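Local coordinates for protein acetylxylan esterase A (Aspergillus awamori, PDB 5X6S) that removes acetyl side groups from the backbone of acetylated xylans as a secreted serine esterase of carbohydrate esterase family 1, at residues Trp217-Thr231 with Tyr240-Ile252. Sequence-based numbering, arbitrary orientation.
Sequences WAGVFGYDYSAPEKT and YETTIWGDSLQGI
Lys230 and Thr231 pair antiparallel with Ile244 and Thr243, adding the short outermost strand 230-232 to an edge of the central sheet of this alpha/beta-hydrolase, while the end of helix 208-221 and the loop after it pack over the 240-246/249-254 hairpin. A classic beta bulge starts the strand: the carbonyl O of Ile244 accepts in its plane from both Glu229 N (2.7 Å) and Lys230 N (3.2 Å).

Trp245, buried where loop and hairpin meet, suits a place that needs a broad apolar surface with one polar N-H. Its NE1 donates almost straight to Tyr225 O (2.8 Å, 166°), which lies close to the indole plane, a bond that, with the groups packed on both faces, holds the ring's rotation. Pro228 CB sits over one face, 3.7 Å from the centroid of the five-membered ring, with Thr243 CG2 on the same face; Leu249 CD2 presses on the opposite one. The Tyr225 ring runs nearly parallel to the indole but is slid aside, overlapping it little, and its side chain also touches helix 208-221.

A Schellman motif ends the helix at Gly222, whose positive phi is readily accepted by glycine. The chain then turns Tyr223 onto the hairpin bend: with CG anti to the carbonyl carbon (chi1 -63°), its ring lies across Gly246 CA, where the lack of a side chain lets the phenol come in. Tyr223 OH accepts from Ser248 N (2.9 Å), tying the aromatic side chain to the type I turn Gly246-Leu249. Leu249 packs against the last turns of helix 208-221: CD1 meets Trp217 CB, while CD2 comes up to the backbone N of Ala218 (3.5 Å). Beside it, Ser248 is small enough to lay its CB over the centre of one face of the Phe221 ring, a CH-pi contact, with CB 3.4 Å from Phe221 CE1.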
ATOM      1  N   TRP A 217       1.036  -4.310  19.312  1.00 20.37           N
ATOM      2  CA  TRP A 217       1.869  -4.018  18.160  1.00 20.21           C
ATOM      3  C   TRP A 217       3.226  -4.671  18.177  1.00 21.02           C
ATOM      4  O   TRP A 217       3.726  -5.059  17.123  1.00 21.03           O
ATOM      5  CB  TRP A 217       1.944  -2.508  17.856  1.00 20.85           C
ATOM      6  CG  TRP A 217       0.569  -1.937  17.589  1.00 20.12           C
ATOM      7  CD1 TRP A 217      -0.081  -0.999  18.322  1.00 19.33           C
ATOM      8  CD2 TRP A 217      -0.350  -2.351  16.568  1.00 18.81           C
ATOM      9  NE1 TRP A 217      -1.343  -0.766  17.801  1.00 18.84           N
ATOM     10  CE2 TRP A 217      -1.522  -1.575  16.717  1.00 18.99           C
ATOM     11  CE3 TRP A 217      -0.292  -3.294  15.532  1.00 21.19           C
ATOM     12  CZ2 TRP A 217      -2.630  -1.710  15.870  1.00 20.03           C
ATOM     13  CZ3 TRP A 217      -1.404  -3.430  14.683  1.00 18.23           C
ATOM     14  CH2 TRP A 217      -2.538  -2.656  14.851  1.00 19.44           C
ATOM     15  N   ALA A 218       3.809  -4.816  19.365  1.00 21.61           N
ATOM     16  CA  ALA A 218       5.018  -5.624  19.547  1.00 22.86           C
ATOM     17  C   ALA A 218       4.765  -7.043  18.991  1.00 21.06           C
ATOM     18  O   ALA A 218       5.536  -7.521  18.203  1.00 23.76           O
ATOM     19  CB  ALA A 218       5.412  -5.682  21.022  1.00 22.27           C
ATOM     20  N   GLY A 219       3.677  -7.673  19.395  1.00 21.70           N
ATOM     21  CA  GLY A 219       3.361  -9.045  18.926  1.00 23.17           C
ATOM     22  C   GLY A 219       3.205  -9.035  17.411  1.00 24.81           C
ATOM     23  O   GLY A 219       3.784  -9.888  16.698  1.00 23.25           O
ATOM     24  N   VAL A 220       2.465  -8.034  16.895  1.00 22.77           N
ATOM     25  CA  VAL A 220       2.191  -7.962  15.453  1.00 21.58           C
ATOM     26  C   VAL A 220       3.503  -7.849  14.669  1.00 22.86           C
ATOM     27  O   VAL A 220       3.713  -8.502  13.610  1.00 20.48           O
ATOM     28  CB  VAL A 220       1.201  -6.804  15.151  1.00 20.34           C
ATOM     29  CG1 VAL A 220       1.150  -6.449  13.682  1.00 21.99           C
ATOM     30  CG2 VAL A 220      -0.186  -7.179  15.634  1.00 20.92           C
ATOM     31  N   PHE A 221       4.421  -7.016  15.165  1.00 23.03           N
ATOM     32  CA  PHE A 221       5.626  -6.765  14.378  1.00 21.77           C
ATOM     33  C   PHE A 221       6.777  -7.735  14.705  1.00 22.85           C
ATOM     34  O   PHE A 221       7.821  -7.670  14.103  1.00 23.96           O
ATOM     35  CB  PHE A 221       6.075  -5.297  14.540  1.00 23.09           C
ATOM     36  CG  PHE A 221       5.186  -4.334  13.797  1.00 21.57           C
ATOM     37  CD1 PHE A 221       5.268  -4.244  12.407  1.00 22.67           C
ATOM     38  CD2 PHE A 221       4.226  -3.596  14.469  1.00 21.13           C
ATOM     39  CE1 PHE A 221       4.446  -3.363  11.703  1.00 22.01           C
ATOM     40  CE2 PHE A 221       3.393  -2.737  13.767  1.00 21.19           C
ATOM     41  CZ  PHE A 221       3.520  -2.615  12.414  1.00 19.50           C
ATOM     42  N   GLY A 222       6.578  -8.616  15.652  1.00 23.72           N
ATOM     43  CA  GLY A 222       7.663  -9.572  15.958  1.00 25.97           C
ATOM     44  C   GLY A 222       8.734  -9.004  16.899  1.00 27.51           C
ATOM     45  O   GLY A 222       9.828  -9.571  16.985  1.00 26.65           O
ATOM     46  N   TYR A 223       8.415  -7.878  17.569  1.00 25.93           N
ATOM     47  CA  TYR A 223       9.310  -7.238  18.551  1.00 26.84           C
ATOM     48  C   TYR A 223       9.147  -7.939  19.895  1.00 26.18           C
ATOM     49  O   TYR A 223       8.058  -8.343  20.250  1.00 26.89           O
ATOM     50  CB  TYR A 223       8.940  -5.760  18.752  1.00 24.82           C
ATOM     51  CG  TYR A 223       9.099  -4.901  17.517  1.00 24.42           C
ATOM     52  CD1 TYR A 223      10.124  -5.151  16.609  1.00 25.26           C
ATOM     53  CD2 TYR A 223       8.208  -3.824  17.247  1.00 23.02           C
ATOM     54  CE1 TYR A 223      10.290  -4.384  15.464  1.00 25.17           C
ATOM     55  CE2 TYR A 223       8.375  -3.037  16.114  1.00 22.96           C
ATOM     56  CZ  TYR A 223       9.382  -3.310  15.225  1.00 23.47           C
ATOM     57  OH  TYR A 223       9.564  -2.555  14.087  1.00 23.44           O
ATOM     58  N   ASP A 224      10.238  -8.050  20.636  1.00 27.05           N
ATOM     59  CA  ASP A 224      10.178  -8.517  21.998  1.00 26.66           C
ATOM     60  C   ASP A 224       9.613  -7.417  22.885  1.00 26.54           C
ATOM     61  O   ASP A 224      10.294  -6.398  23.115  1.00 26.76           O
ATOM     62  CB  ASP A 224      11.609  -8.902  22.457  1.00 27.94           C
ATOM     63  CG  ASP A 224      11.643  -9.495  23.875  1.00 29.75           C
ATOM     64  OD1 ASP A 224      10.606  -9.459  24.574  1.00 29.06           O
ATOM     65  OD2 ASP A 224      12.722 -10.026  24.256  1.00 31.11           O
ATOM     66  N   TYR A 225       8.410  -7.618  23.409  1.00 25.51           N
ATOM     67  CA  TYR A 225       7.756  -6.596  24.190  1.00 27.11           C
ATOM     68  C   TYR A 225       8.614  -6.166  25.398  1.00 30.00           C
ATOM     69  O   TYR A 225       8.653  -4.954  25.770  1.00 28.31           O
ATOM     70  CB  TYR A 225       6.373  -7.031  24.655  1.00 26.55           C
ATOM     71  CG  TYR A 225       5.699  -6.059  25.614  1.00 27.64           C
ATOM     72  CD1 TYR A 225       5.351  -4.752  25.218  1.00 26.89           C
ATOM     73  CD2 TYR A 225       5.438  -6.423  26.940  1.00 29.02           C
ATOM     74  CE1 TYR A 225       4.744  -3.858  26.113  1.00 26.94           C
ATOM     75  CE2 TYR A 225       4.859  -5.533  27.839  1.00 28.09           C
ATOM     76  CZ  TYR A 225       4.505  -4.248  27.428  1.00 28.05           C
ATOM     77  OH  TYR A 225       3.872  -3.393  28.342  1.00 28.48           O
ATOM     78  N   SER A 226       9.313  -7.150  25.996  1.00 29.42           N
ATOM     79  CA  SER A 226      10.175  -6.892  27.162  1.00 29.23           C
ATOM     80  C   SER A 226      11.524  -6.314  26.856  1.00 26.56           C
ATOM     81  O   SER A 226      12.229  -5.955  27.770  1.00 29.84           O
ATOM     82  CB  SER A 226      10.351  -8.189  27.979  1.00 29.83           C
ATOM     83  OG  SER A 226       9.079  -8.540  28.515  1.00 34.04           O
ATOM     84  N   ALA A 227      11.932  -6.278  25.612  1.00 26.10           N
ATOM     85  CA  ALA A 227      13.213  -5.681  25.228  1.00 26.44           C
ATOM     86  C   ALA A 227      13.105  -4.646  24.094  1.00 26.03           C
ATOM     87  O   ALA A 227      13.629  -4.869  22.958  1.00 22.90           O
ATOM     88  CB  ALA A 227      14.249  -6.738  24.846  1.00 27.05           C
ATOM     89  N   PRO A 228      12.509  -3.468  24.408  1.00 25.46           N
ATOM     90  CA  PRO A 228      12.554  -2.382  23.433  1.00 24.71           C
ATOM     91  C   PRO A 228      13.971  -1.973  23.074  1.00 25.65           C
ATOM     92  O   PRO A 228      14.902  -2.334  23.790  1.00 27.91           O
ATOM     93  CB  PRO A 228      11.763  -1.244  24.124  1.00 25.20           C
ATOM     94  CG  PRO A 228      11.566  -1.661  25.543  1.00 26.35           C
ATOM     95  CD  PRO A 228      11.654  -3.166  25.571  1.00 25.01           C
ATOM     96  N   GLU A 229      14.146  -1.263  21.979  1.00 25.78           N
ATOM     97  CA  GLU A 229      15.449  -0.826  21.497  1.00 27.22           C
ATOM     98  C   GLU A 229      16.038   0.340  22.288  1.00 27.14           C
ATOM     99  O   GLU A 229      17.272   0.430  22.412  1.00 26.38           O
ATOM    100  CB  GLU A 229      15.372  -0.285  20.077  1.00 29.08           C
ATOM    101  CG  GLU A 229      15.682  -1.235  18.978  1.00 35.35           C
ATOM    102  CD  GLU A 229      15.572  -0.563  17.621  1.00 37.83           C
ATOM    103  OE1 GLU A 229      15.467   0.699  17.518  1.00 37.60           O
ATOM    104  OE2 GLU A 229      15.586  -1.325  16.640  1.00 47.08           O
ATOM    105  N   LYS A 230      15.177   1.271  22.683  1.00 25.42           N
ATOM    106  CA  LYS A 230      15.626   2.557  23.265  1.00 26.57           C
ATOM    107  C   LYS A 230      14.586   3.154  24.195  1.00 27.97           C
ATOM    108  O   LYS A 230      13.369   2.992  23.958  1.00 25.34           O
ATOM    109  CB  LYS A 230      15.938   3.530  22.146  1.00 27.33           C
ATOM    110  CG  LYS A 230      16.741   4.758  22.542  1.00 29.44           C
ATOM    111  CD  LYS A 230      17.038   5.587  21.293  1.00 31.73           C
ATOM    112  CE  LYS A 230      17.580   6.964  21.621  1.00 37.44           C
ATOM    113  NZ  LYS A 230      18.357   7.558  20.473  1.00 38.96           N
ATOM    114  N   THR A 231      15.046   3.850  25.257  1.00 27.06           N
ATOM    115  CA  THR A 231      14.160   4.662  26.102  1.00 26.40           C
ATOM    116  C   THR A 231      14.731   6.075  26.154  1.00 27.55           C
ATOM    117  O   THR A 231      15.959   6.248  26.185  1.00 27.95           O
ATOM    118  CB  THR A 231      13.908   4.105  27.538  1.00 28.91           C
ATOM    119  OG1 THR A 231      15.155   3.937  28.276  1.00 31.80           O
ATOM    120  CG2 THR A 231      13.181   2.801  27.499  1.00 29.96           C
ATOM    121  N   TYR A 240       7.290  13.345  29.660  1.00 24.47           N
ATOM    122  CA  TYR A 240       6.918  12.361  28.668  1.00 24.35           C
ATOM    123  C   TYR A 240       8.129  11.428  28.479  1.00 24.42           C
ATOM    124  O   TYR A 240       9.259  11.883  28.417  1.00 23.94           O
ATOM    125  CB  TYR A 240       6.626  13.053  27.352  1.00 23.28           C
ATOM    126  CG  TYR A 240       5.288  13.723  27.230  1.00 23.71           C
ATOM    127  CD1 TYR A 240       4.859  14.661  28.150  1.00 23.57           C
ATOM    128  CD2 TYR A 240       4.459  13.461  26.134  1.00 23.32           C
ATOM    129  CE1 TYR A 240       3.636  15.291  28.014  1.00 23.93           C
ATOM    130  CE2 TYR A 240       3.217  14.081  25.997  1.00 21.00           C
ATOM    131  CZ  TYR A 240       2.818  15.013  26.905  1.00 23.91           C
ATOM    132  OH  TYR A 240       1.583  15.639  26.751  1.00 22.58           O
ATOM    133  N   GLU A 241       7.891  10.135  28.317  1.00 24.31           N
ATOM    134  CA  GLU A 241       9.007   9.230  28.027  1.00 24.60           C
ATOM    135  C   GLU A 241       8.721   8.389  26.801  1.00 23.04           C
ATOM    136  O   GLU A 241       7.682   7.760  26.736  1.00 22.46           O
ATOM    137  CB  GLU A 241       9.234   8.284  29.224  1.00 25.73           C
ATOM    138  CG  GLU A 241      10.414   7.304  29.064  1.00 27.71           C
ATOM    139  CD  GLU A 241      10.364   6.207  30.138  1.00 30.38           C
ATOM    140  OE1 GLU A 241       9.348   5.423  30.161  1.00 34.12           O
ATOM    141  OE2 GLU A 241      11.283   6.144  30.994  1.00 29.73           O
ATOM    142  N   THR A 242       9.662   8.376  25.861  1.00 23.13           N
ATOM    143  CA  THR A 242       9.514   7.631  24.608  1.00 23.60           C
ATOM    144  C   THR A 242      10.266   6.296  24.675  1.00 24.77           C
ATOM    145  O   THR A 242      11.444   6.266  24.956  1.00 24.37           O
ATOM    146  CB  THR A 242      10.001   8.464  23.402  1.00 23.86           C
ATOM    147  OG1 THR A 242       9.222   9.674  23.308  1.00 23.00           O
ATOM    148  CG2 THR A 242       9.820   7.722  22.112  1.00 25.13           C
ATOM    149  N   THR A 243       9.555   5.200  24.414  1.00 23.55           N
ATOM    150  CA  THR A 243      10.153   3.884  24.247  1.00 23.73           C
ATOM    151  C   THR A 243      10.009   3.467  22.771  1.00 24.22           C
ATOM    152  O   THR A 243       8.891   3.381  22.270  1.00 22.88           O
ATOM    153  CB  THR A 243       9.440   2.868  25.142  1.00 23.29           C
ATOM    154  OG1 THR A 243       9.534   3.269  26.522  1.00 25.22           O
ATOM    155  CG2 THR A 243      10.061   1.473  24.963  1.00 23.83           C
ATOM    156  N   ILE A 244      11.133   3.271  22.088  1.00 23.76           N
ATOM    157  CA  ILE A 244      11.172   2.724  20.741  1.00 25.57           C
ATOM    158  C   ILE A 244      11.392   1.196  20.740  1.00 26.78           C
ATOM    159  O   ILE A 244      12.464   0.721  21.119  1.00 27.79           O
ATOM    160  CB  ILE A 244      12.274   3.400  19.929  1.00 25.94           C
ATOM    161  CG1 ILE A 244      12.070   4.935  19.947  1.00 23.97           C
ATOM    162  CG2 ILE A 244      12.347   2.820  18.508  1.00 27.11           C
ATOM    163  CD1 ILE A 244      13.160   5.680  19.219  1.00 24.20           C
ATOM    164  N   TRP A 245      10.372   0.429  20.360  1.00 25.56           N
ATOM    165  CA  TRP A 245      10.526  -1.026  20.255  1.00 24.54           C
ATOM    166  C   TRP A 245      11.173  -1.375  18.940  1.00 24.69           C
ATOM    167  O   TRP A 245      11.904  -2.356  18.840  1.00 25.17           O
ATOM    168  CB  TRP A 245       9.212  -1.745  20.455  1.00 24.02           C
ATOM    169  CG  TRP A 245       8.770  -1.987  21.850  1.00 23.28           C
ATOM    170  CD1 TRP A 245       8.954  -3.142  22.598  1.00 22.61           C
ATOM    171  CD2 TRP A 245       7.993  -1.107  22.669  1.00 23.62           C
ATOM    172  NE1 TRP A 245       8.325  -3.014  23.805  1.00 24.16           N
ATOM    173  CE2 TRP A 245       7.746  -1.773  23.887  1.00 22.75           C
ATOM    174  CE3 TRP A 245       7.475   0.189  22.483  1.00 22.50           C
ATOM    175  CZ2 TRP A 245       7.012  -1.196  24.925  1.00 21.94           C
ATOM    176  CZ3 TRP A 245       6.772   0.762  23.508  1.00 22.25           C
ATOM    177  CH2 TRP A 245       6.543   0.076  24.721  1.00 22.98           C
ATOM    178  N   GLY A 246      10.935  -0.544  17.925  1.00 23.90           N
ATOM    179  CA  GLY A 246      11.596  -0.673  16.640  1.00 23.53           C
ATOM    180  C   GLY A 246      11.053   0.329  15.618  1.00 24.04           C
ATOM    181  O   GLY A 246      10.339   1.269  15.989  1.00 25.08           O
ATOM    182  N   ASP A 247      11.402   0.159  14.343  1.00 24.82           N
ATOM    183  CA  ASP A 247      10.944   1.060  13.287  1.00 26.60           C
ATOM    184  C   ASP A 247       9.414   1.243  13.247  1.00 24.85           C
ATOM    185  O   ASP A 247       8.949   2.341  12.887  1.00 24.04           O
ATOM    186  CB  ASP A 247      11.403   0.576  11.910  1.00 28.73           C
ATOM    187  CG  ASP A 247      12.904   0.735  11.693  1.00 32.72           C
ATOM    188  OD1 ASP A 247      13.594   1.241  12.585  1.00 32.49           O
ATOM    189  OD2 ASP A 247      13.376   0.348  10.603  1.00 35.54           O
ATOM    190  N   SER A 248       8.656   0.210  13.634  1.00 22.36           N
ATOM    191  CA  SER A 248       7.198   0.204  13.465  1.00 22.82           C
ATOM    192  C   SER A 248       6.430   0.335  14.766  1.00 23.09           C
ATOM    193  O   SER A 248       5.210   0.184  14.788  1.00 20.14           O
ATOM    194  CB  SER A 248       6.750  -1.069  12.701  1.00 21.62           C
ATOM    195  OG  SER A 248       7.308  -1.070  11.387  1.00 21.64           O
ATOM    196  N   LEU A 249       7.146   0.587  15.884  1.00 22.13           N
ATOM    197  CA  LEU A 249       6.469   0.800  17.136  1.00 21.67           C
ATOM    198  C   LEU A 249       7.256   1.662  18.121  1.00 24.32           C
ATOM    199  O   LEU A 249       8.366   1.285  18.540  1.00 22.09           O
ATOM    200  CB  LEU A 249       6.086  -0.509  17.841  1.00 21.64           C
ATOM    201  CG  LEU A 249       5.418  -0.334  19.172  1.00 21.38           C
ATOM    202  CD1 LEU A 249       4.029   0.360  19.131  1.00 20.49           C
ATOM    203  CD2 LEU A 249       5.277  -1.646  19.923  1.00 23.05           C
ATOM    204  N   GLN A 250       6.642   2.771  18.517  1.00 21.79           N
ATOM    205  CA  GLN A 250       7.083   3.490  19.676  1.00 21.82           C
ATOM    206  C   GLN A 250       5.933   3.902  20.574  1.00 23.27           C
ATOM    207  O   GLN A 250       4.806   4.126  20.105  1.00 20.94           O
ATOM    208  CB  GLN A 250       7.994   4.635  19.295  1.00 23.77           C
ATOM    209  CG  GLN A 250       7.346   5.779  18.603  1.00 22.66           C
ATOM    210  CD  GLN A 250       8.289   6.902  18.244  1.00 22.11           C
ATOM    211  OE1 GLN A 250       8.077   8.021  18.634  1.00 27.10           O
ATOM    212  NE2 GLN A 250       9.260   6.621  17.444  1.00 22.29           N
ATOM    213  N   GLY A 251       6.195   3.955  21.872  1.00 20.11           N
ATOM    214  CA  GLY A 251       5.183   4.328  22.830  1.00 21.47           C
ATOM    215  C   GLY A 251       5.654   5.603  23.540  1.00 22.36           C
ATOM    216  O   GLY A 251       6.858   5.757  23.782  1.00 21.21           O
ATOM    217  N   ILE A 252       4.710   6.481  23.870  1.00 21.36           N
ATOM    218  CA  ILE A 252       5.042   7.737  24.561  1.00 23.68           C
ATOM    219  C   ILE A 252       4.109   7.828  25.754  1.00 23.59           C
ATOM    220  O   ILE A 252       2.898   7.981  25.611  1.00 23.27           O
ATOM    221  CB  ILE A 252       4.963   8.978  23.609  1.00 23.94           C
ATOM    222  CG1 ILE A 252       5.932   8.773  22.467  1.00 23.75           C
ATOM    223  CG2 ILE A 252       5.262  10.271  24.379  1.00 23.84           C
ATOM    224  CD1 ILE A 252       5.534   9.338  21.175  1.00 25.34           C
TER
HETATM  225  O   HOH W   1      12.120  -4.576  20.560  1.00 33.24           O
HETATM  226  O   HOH W   2      15.606  -0.910  14.178  1.00 49.83           O